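Local coordinates for protein probable transcriptional regulator (Pseudomonas aeruginosa PAO1, PDB 2GEN) that probably binds DNA as a transcriptional regulator of the TetR family, with an N-terminal helix-turn-helix motif, at the interface of chains A and B. Residues are numbered along the deposited sequence; one frame, centred on the assembly and turned at random. Chains: chain A/B, probable transcriptional regulator.

The interface of chains A and B. Residues chain A 129, 133, 150-151; chain B 172, 174.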
loop_
_atom_site.group_PDB
_atom_site.type_symbol
_atom_site.label_atom_id
_atom_site.label_comp_id
_atom_site.label_asym_id
_atom_site.label_seq_id
_atom_site.Cartn_x
_atom_site.Cartn_y
_atom_site.Cartn_z
ATOM N N PHE A 129 13.832 6.861 -9.570
ATOM C CA PHE A 129 12.924 7.996 -9.829
ATOM C C PHE A 129 13.478 8.830 -10.968
ATOM O O PHE A 129 12.751 9.301 -11.830
ATOM C CB PHE A 129 12.774 8.887 -8.579
ATOM C CG PHE A 129 12.426 10.307 -8.897
ATOM C CD1 PHE A 129 11.103 10.689 -9.083
ATOM C CD2 PHE A 129 13.429 11.280 -9.051
ATOM C CE1 PHE A 129 10.773 11.984 -9.417
ATOM C CE2 PHE A 129 13.105 12.587 -9.387
ATOM C CZ PHE A 129 11.753 12.940 -9.559
ATOM N N HIS A 133 11.527 9.746 -14.357
ATOM C CA HIS A 133 11.294 11.166 -14.681
ATOM C C HIS A 133 11.862 11.515 -16.053
ATOM O O HIS A 133 11.182 12.146 -16.865
ATOM C CB HIS A 133 11.834 12.088 -13.583
ATOM C CG HIS A 133 11.393 13.509 -13.735
ATOM N ND1 HIS A 133 12.012 14.393 -14.603
ATOM C CD2 HIS A 133 10.387 14.199 -13.144
ATOM C CE1 HIS A 133 11.400 15.566 -14.540
ATOM N NE2 HIS A 133 10.405 15.478 -13.664
ATOM N N ASP A 150 3.995 15.577 -10.515
ATOM C CA ASP A 150 4.730 14.320 -10.816
ATOM C C ASP A 150 4.391 13.210 -9.811
ATOM O O ASP A 150 4.194 12.036 -10.219
ATOM C CB ASP A 150 6.256 14.558 -10.788
ATOM C CG ASP A 150 6.766 15.376 -11.973
ATOM O OD1 ASP A 150 6.025 15.618 -12.949
ATOM O OD2 ASP A 150 7.952 15.809 -11.913
ATOM N N ASP A 151 4.282 13.565 -8.516
ATOM C CA ASP A 151 3.929 12.569 -7.482
ATOM C C ASP A 151 2.532 12.013 -7.649
ATOM O O ASP A 151 2.321 10.809 -7.372
ATOM C CB ASP A 151 4.020 13.097 -6.053
ATOM C CG ASP A 151 5.410 13.527 -5.653
ATOM O OD1 ASP A 151 6.390 12.771 -5.849
ATOM O OD2 ASP A 151 5.497 14.637 -5.088
ATOM N N ARG B 172 7.692 11.232 1.610
ATOM C CA ARG B 172 8.378 10.912 0.348
ATOM C C ARG B 172 7.795 11.590 -0.889
ATOM O O ARG B 172 8.126 11.190 -2.019
ATOM C CB ARG B 172 8.438 9.404 0.133
ATOM C CG ARG B 172 9.096 8.644 1.251
ATOM C CD ARG B 172 9.423 7.237 0.831
ATOM N NE ARG B 172 8.250 6.381 0.688
ATOM C CZ ARG B 172 7.902 5.413 1.537
ATOM N NH1 ARG B 172 8.628 5.172 2.618
ATOM N NH2 ARG B 172 6.822 4.676 1.303
ATOM N N ARG B 174 6.640 15.425 -3.020
ATOM C CA ARG B 174 6.781 16.879 -3.158
ATOM C C ARG B 174 5.415 17.555 -3.351
ATOM O O ARG B 174 5.345 18.590 -4.030
ATOM C CB ARG B 174 7.685 17.282 -4.345
ATOM C CG ARG B 174 8.718 16.305 -4.831
ATOM C CD ARG B 174 8.919 16.498 -6.327
ATOM N NE ARG B 174 8.882 15.241 -7.073
ATOM C CZ ARG B 174 8.995 15.127 -8.402
ATOM N NH1 ARG B 174 9.169 16.189 -9.192
ATOM N NH2 ARG B 174 8.928 13.925 -8.955
HETATM O O HOH W 1 8.628 12.802 -4.756
#
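The ring of A:Phe129 and the guanidinium of B:Arg174 meet across the interface with their planes perpendicular, 90° apart. The guanidinium sits beyond the ring rim at CE1 and CZ, somewhat off the ring plane, and not over a ring face. Its central carbon CZ lies 3.7 Å from CZ of A:Phe129. The NH2 approach to this rim is too short to be reliable. The phenylalanine rim stands off one side of the guanidinium plane. CB of A:Asp150 stands off the other, 3.7 Å from CZ of B:Arg174. Water 1 lies at the guanidinium edge, in plane. One face of the phenylalanine ring carries CB of A:His133, offset toward the rim. The imidazole of A:His133 has OD2 of A:Asp150 at its edge, in plane, in a weak hydrogen bond from NE2.

The same guanidinium makes a salt bridge with A:Asp150, NH1 to carboxylate OD2 at 3.0 Å. This hydrogen bond is bent, 139° at the hydrogen. NH1 comes from the anti side, tilted out of the carboxylate plane, and OD2 lies off the guanidinium plane. B:Arg174 and A:His133 both point at this OD2, and the histidine may help to position it.

A:Asp151 takes the near end of the arginine. Its OD2 receives the backbone N of B:Arg174 in a short bond of 2.5 Å, from the syn side but tilted out of the carboxylate plane. Its OD1 lies 3.7 Å from NE of B:Arg174, a longer salt bridge. Water 1 links OD1 of A:Asp151 to the backbone O of B:Arg172, which is 3.2 Å from the water. Two kinks in the arginine chain bring its guanidinium to A:Asp150 while its backbone N stays on A:Asp151.

The two acids open helix 150-169; A:Phe129 and A:His133 come from helix 118-141. Together they receive a loop arginine of the other chain. The interface is two-fold symmetric, so the contact occurs twice. It probably helps hold together a dimer of the kind TetR-family regulators use to bind DNA.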